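Local coordinates for tetratricopeptide TPR_2 repeat protein (Thermobaculum terrenum, PDB 5DJS) that is of unestablished function but joins tetratricopeptide repeats to a GT-B-type glycosyltransferase family 41 region and is modelled with uridine-5'-diphosphate, at residues R219-E231 with M250-P262. The protein carries 1 engineered substitution. Numbering follows the deposited sequence.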
loop_
_atom_site.group_PDB
_atom_site.type_symbol
_atom_site.label_atom_id
_atom_site.label_comp_id
_atom_site.label_asym_id
_atom_site.label_seq_id
_atom_site.Cartn_x
_atom_site.Cartn_y
_atom_site.Cartn_z
ATOM N N ARG A 219 18.907 6.883 11.723
ATOM C CA ARG A 219 18.203 8.187 11.445
ATOM C C ARG A 219 16.649 8.211 11.528
ATOM O O ARG A 219 15.950 7.737 10.618
ATOM C CB ARG A 219 18.641 8.802 10.091
ATOM C CG ARG A 219 20.109 9.196 10.033
ATOM C CD ARG A 219 20.945 8.309 9.118
ATOM N NE ARG A 219 22.347 8.706 9.185
ATOM C CZ ARG A 219 23.152 8.507 10.231
ATOM N NH1 ARG A 219 22.743 7.870 11.330
ATOM N NH2 ARG A 219 24.404 8.945 10.168
ATOM N N ASP A 220 16.134 8.784 12.625
ATOM C CA ASP A 220 14.709 9.145 12.772
ATOM C C ASP A 220 14.399 10.525 12.190
ATOM O O ASP A 220 14.854 11.543 12.708
ATOM C CB ASP A 220 14.295 9.119 14.247
ATOM C CG ASP A 220 14.326 7.725 14.836
ATOM O OD1 ASP A 220 14.072 6.745 14.096
ATOM O OD2 ASP A 220 14.603 7.611 16.046
ATOM N N VAL A 221 13.560 10.542 11.159
ATOM C CA VAL A 221 13.430 11.671 10.245
ATOM C C VAL A 221 12.140 12.495 10.391
ATOM O O VAL A 221 12.127 13.674 10.002
ATOM C CB VAL A 221 13.625 11.147 8.802
ATOM C CG1 VAL A 221 13.267 12.172 7.734
ATOM C CG2 VAL A 221 15.074 10.713 8.634
ATOM N N TRP A 222 11.081 11.922 10.974
ATOM C CA TRP A 222 9.767 12.604 11.060
ATOM C C TRP A 222 9.805 14.056 11.582
ATOM O O TRP A 222 9.129 14.915 11.006
ATOM C CB TRP A 222 8.709 11.749 11.796
ATOM C CG TRP A 222 8.954 11.510 13.250
ATOM C CD1 TRP A 222 8.588 12.319 14.279
ATOM C CD2 TRP A 222 9.624 10.381 13.844
ATOM N NE1 TRP A 222 8.993 11.779 15.480
ATOM C CE2 TRP A 222 9.635 10.591 15.242
ATOM C CE3 TRP A 222 10.235 9.223 13.328
ATOM C CZ2 TRP A 222 10.215 9.680 16.136
ATOM C CZ3 TRP A 222 10.818 8.322 14.211
ATOM C CH2 TRP A 222 10.802 8.558 15.604
ATOM N N PRO A 223 10.639 14.361 12.606
ATOM C CA PRO A 223 10.653 15.747 13.092
ATOM C C PRO A 223 11.380 16.769 12.208
ATOM O O PRO A 223 11.290 17.972 12.498
ATOM C CB PRO A 223 11.380 15.644 14.447
ATOM C CG PRO A 223 11.577 14.191 14.705
ATOM C CD PRO A 223 11.609 13.550 13.358
ATOM N N LEU A 224 12.087 16.315 11.167
ATOM C CA LEU A 224 12.921 17.203 10.343
ATOM C C LEU A 224 12.119 17.800 9.189
ATOM O O LEU A 224 11.157 17.187 8.729
ATOM C CB LEU A 224 14.132 16.447 9.785
ATOM C CG LEU A 224 15.002 15.648 10.764
ATOM C CD1 LEU A 224 16.151 15.011 10.002
ATOM C CD2 LEU A 224 15.536 16.484 11.917
ATOM N N THR A 225 12.513 18.994 8.732
ATOM C CA THR A 225 11.936 19.588 7.511
ATOM C C THR A 225 12.556 18.895 6.297
ATOM O O THR A 225 13.560 18.179 6.419
ATOM C CB THR A 225 12.132 21.132 7.393
ATOM O OG1 THR A 225 13.486 21.453 7.055
ATOM C CG2 THR A 225 11.725 21.864 8.683
ATOM N N ASP A 226 11.957 19.089 5.131
ATOM C CA ASP A 226 12.503 18.492 3.911
ATOM C C ASP A 226 13.877 19.044 3.573
ATOM O O ASP A 226 14.703 18.316 3.043
ATOM C CB ASP A 226 11.551 18.679 2.734
ATOM C CG ASP A 226 10.301 17.830 2.861
ATOM O OD1 ASP A 226 10.400 16.689 3.353
ATOM O OD2 ASP A 226 9.215 18.302 2.465
ATOM N N ALA A 227 14.118 20.322 3.879
ATOM C CA ALA A 227 15.450 20.924 3.706
ATOM C C ALA A 227 16.480 20.295 4.664
ATOM O O ALA A 227 17.586 19.969 4.247
ATOM C CB ALA A 227 15.389 22.441 3.891
ATOM N N GLU A 228 16.105 20.145 5.939
ATOM C CA GLU A 228 16.929 19.455 6.951
ATOM C C GLU A 228 17.264 18.009 6.561
ATOM O O GLU A 228 18.379 17.542 6.789
ATOM C CB GLU A 228 16.232 19.452 8.325
ATOM C CG GLU A 228 16.218 20.799 9.033
ATOM C CD GLU A 228 15.443 20.781 10.342
ATOM O OE1 GLU A 228 14.435 20.059 10.452
ATOM O OE2 GLU A 228 15.829 21.512 11.271
ATOM N N LEU A 229 16.293 17.296 5.991
ATOM C CA LEU A 229 16.530 15.928 5.546
ATOM C C LEU A 229 17.498 15.884 4.377
ATOM O O LEU A 229 18.339 14.990 4.312
ATOM C CB LEU A 229 15.230 15.228 5.152
ATOM C CG LEU A 229 15.381 13.784 4.638
ATOM C CD1 LEU A 229 16.023 12.891 5.685
ATOM C CD2 LEU A 229 14.026 13.243 4.232
ATOM N N CYS A 230 17.368 16.832 3.453
ATOM C CA CYS A 230 18.285 16.914 2.311
ATOM C C CYS A 230 19.741 17.117 2.721
ATOM O O CYS A 230 20.625 16.434 2.205
ATOM C CB CYS A 230 17.858 18.007 1.335
ATOM S SG CYS A 230 16.438 17.491 0.354
ATOM N N GLU A 231 19.990 18.041 3.647
ATOM C CA GLU A 231 21.353 18.286 4.113
ATOM C C GLU A 231 21.870 17.085 4.939
ATOM O O GLU A 231 23.067 16.817 4.948
ATOM C CB GLU A 231 21.474 19.649 4.838
ATOM C CG GLU A 231 20.965 19.694 6.280
ATOM C CD GLU A 231 20.662 21.103 6.797
ATOM O OE1 GLU A 231 20.596 22.066 5.990
ATOM O OE2 GLU A 231 20.466 21.240 8.030
ATOM N N MET A 250 3.416 7.644 4.145
ATOM C CA MET A 250 4.030 8.852 4.666
ATOM C C MET A 250 5.401 9.059 4.003
ATOM O O MET A 250 6.453 8.883 4.611
ATOM C CB MET A 250 4.132 8.774 6.184
ATOM C CG MET A 250 2.776 8.675 6.864
ATOM S SD MET A 250 2.845 9.301 8.549
ATOM C CE MET A 250 2.924 11.076 8.235
ATOM N N HIS A 251 5.350 9.457 2.737
ATOM C CA HIS A 251 6.532 9.619 1.890
ATOM C C HIS A 251 7.302 10.886 2.256
ATOM O O HIS A 251 6.882 11.663 3.134
ATOM C CB HIS A 251 6.108 9.687 0.412
ATOM C CG HIS A 251 5.242 10.870 0.082
ATOM N ND1 HIS A 251 3.909 10.745 -0.240
ATOM C CD2 HIS A 251 5.510 12.193 0.050
ATOM C CE1 HIS A 251 3.396 11.939 -0.469
ATOM N NE2 HIS A 251 4.350 12.834 -0.302
ATOM N N ARG A 252 8.405 11.098 1.541
ATOM C CA ARG A 252 9.242 12.268 1.726
ATOM C C ARG A 252 9.772 12.738 0.370
ATOM O O ARG A 252 10.962 12.977 0.194
ATOM C CB ARG A 252 10.361 11.907 2.716
ATOM C CG ARG A 252 10.726 12.983 3.718
ATOM C CD ARG A 252 9.512 13.520 4.456
ATOM N NE ARG A 252 9.787 13.739 5.864
ATOM C CZ ARG A 252 10.471 14.748 6.383
ATOM N NH1 ARG A 252 11.001 15.693 5.623
ATOM N NH2 ARG A 252 10.617 14.791 7.699
ATOM N N LEU A 253 8.846 12.920 -0.562
ATOM C CA LEU A 253 9.148 13.121 -1.969
ATOM C C LEU A 253 9.600 14.533 -2.273
ATOM O O LEU A 253 10.176 14.773 -3.328
ATOM C CB LEU A 253 7.930 12.797 -2.837
ATOM C CG LEU A 253 7.543 11.320 -2.952
ATOM C CD1 LEU A 253 6.114 11.175 -3.465
ATOM C CD2 LEU A 253 8.507 10.567 -3.856
ATOM N N PHE A 254 9.324 15.478 -1.382
ATOM C CA PHE A 254 9.838 16.842 -1.565
ATOM C C PHE A 254 11.316 16.941 -1.167
ATOM O O PHE A 254 12.024 17.812 -1.647
ATOM C CB PHE A 254 8.989 17.849 -0.796
ATOM C CG PHE A 254 7.536 17.754 -1.116
ATOM C CD1 PHE A 254 7.097 17.896 -2.430
ATOM C CD2 PHE A 254 6.603 17.490 -0.120
ATOM C CE1 PHE A 254 5.752 17.799 -2.741
ATOM C CE2 PHE A 254 5.256 17.392 -0.427
ATOM C CZ PHE A 254 4.828 17.548 -1.737
ATOM N N ALA A 255 11.775 16.054 -0.294
ATOM C CA ALA A 255 13.202 15.862 -0.108
ATOM C C ALA A 255 13.819 15.267 -1.392
ATOM O O ALA A 255 14.825 15.777 -1.888
ATOM C CB ALA A 255 13.473 14.982 1.106
ATOM N N PHE A 256 13.190 14.226 -1.945
ATOM C CA PHE A 256 13.608 13.657 -3.251
ATOM C C PHE A 256 13.574 14.694 -4.364
ATOM O O PHE A 256 14.385 14.656 -5.273
ATOM C CB PHE A 256 12.719 12.475 -3.681
ATOM C CG PHE A 256 13.074 11.172 -3.024
ATOM C CD1 PHE A 256 12.682 10.904 -1.711
ATOM C CD2 PHE A 256 13.800 10.213 -3.711
ATOM C CE1 PHE A 256 13.005 9.714 -1.098
ATOM C CE2 PHE A 256 14.131 9.014 -3.101
ATOM C CZ PHE A 256 13.728 8.766 -1.795
ATOM N N ALA A 257 12.615 15.606 -4.294
ATOM C CA ALA A 257 12.435 16.624 -5.315
ATOM C C ALA A 257 13.685 17.471 -5.528
ATOM O O ALA A 257 13.933 17.912 -6.641
ATOM C CB ALA A 257 11.245 17.511 -4.968
ATOM N N ARG A 258 14.472 17.669 -4.467
ATOM C CA ARG A 258 15.697 18.485 -4.520
ATOM C C ARG A 258 16.950 17.774 -5.068
ATOM O O ARG A 258 17.988 18.414 -5.211
ATOM C CB ARG A 258 15.984 19.068 -3.131
ATOM C CG ARG A 258 15.317 20.409 -2.904
ATOM C CD ARG A 258 15.163 20.720 -1.424
ATOM N NE ARG A 258 13.789 20.456 -1.008
ATOM C CZ ARG A 258 12.988 21.298 -0.351
ATOM N NH1 ARG A 258 13.405 22.506 0.041
ATOM N NH2 ARG A 258 11.745 20.909 -0.060
ATOM N N ARG A 259 16.838 16.485 -5.405
ATOM C CA ARG A 259 17.973 15.641 -5.821
ATOM C C ARG A 259 19.148 15.610 -4.830
ATOM O O ARG A 259 20.272 15.909 -5.212
ATOM C CB ARG A 259 18.486 16.025 -7.224
ATOM C CG ARG A 259 17.526 15.680 -8.335
ATOM C CD ARG A 259 18.240 15.428 -9.642
ATOM N NE ARG A 259 17.487 14.472 -10.456
ATOM C CZ ARG A 259 16.852 14.735 -11.600
ATOM N NH1 ARG A 259 16.847 15.953 -12.145
ATOM N NH2 ARG A 259 16.214 13.749 -12.226
ATOM N N PRO A 260 18.900 15.230 -3.559
ATOM C CA PRO A 260 20.018 15.097 -2.606
ATOM C C PRO A 260 20.991 13.962 -2.942
ATOM O O PRO A 260 22.126 13.958 -2.445
ATOM C CB PRO A 260 19.314 14.839 -1.268
ATOM C CG PRO A 260 17.975 14.309 -1.645
ATOM C CD PRO A 260 17.605 15.044 -2.891
ATOM N N ALA A 261 20.531 13.007 -3.754
ATOM C CA ALA A 261 21.352 11.910 -4.238
ATOM C C ALA A 261 21.300 11.864 -5.766
ATOM O O ALA A 261 20.266 12.208 -6.365
ATOM C CB ALA A 261 20.853 10.598 -3.663
ATOM N N PRO A 262 22.404 11.428 -6.404
ATOM C CA PRO A 262 22.477 11.321 -7.871
ATOM C C PRO A 262 21.673 10.179 -8.519
ATOM O O PRO A 262 21.442 10.193 -9.737
ATOM C CB PRO A 262 23.953 11.064 -8.111
ATOM C CG PRO A 262 24.420 10.366 -6.882
ATOM C CD PRO A 262 23.657 10.987 -5.757
#
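Arg252 and Asp226 form a salt bridge between two helix starts in a parallel-sheet domain of the GT-B-type family 41 region: Arg252 is the N-cap of helix 253-257, and Asp226 is the first residue of the helix whose start is closed by the Thr225-Glu228 capping box. The short helical segments cross at -58°, their axes 8.7 Å apart.

A salt bridge and a hydrogen bond to a backbone carbonyl hold the guanidinium. Its NH1 reaches Asp226 OD1 at 2.6 Å from above the carboxylate plane, the two planes lying 66° apart. Its NH2 donates to Leu224 O at 2.7 Å, N-H...O angle 149°. Bends at chi2 and chi3 bring the guanidinium to both acceptors. Val221 CG1 and Leu229 CD2 lie over one guanidinium face.

Apolar contacts continue along the helix, where Leu229 CD2 meets Ala255 CB at 3.6 Å and Cys230 SG packs against Ala255, Arg258 CB and Pro260 CG. Phe256, its CB directed away from residues 219-231, rests on Leu241 and Asp243, placing helix 253-257 between strand 240-243 and helix 226-236.

Arg258 is tethered within its own segment: its NE donates to Phe254 O at 3.2 Å, in the guanidinium plane, while its NH2 comes within 3.6 Å of Asp226 CB.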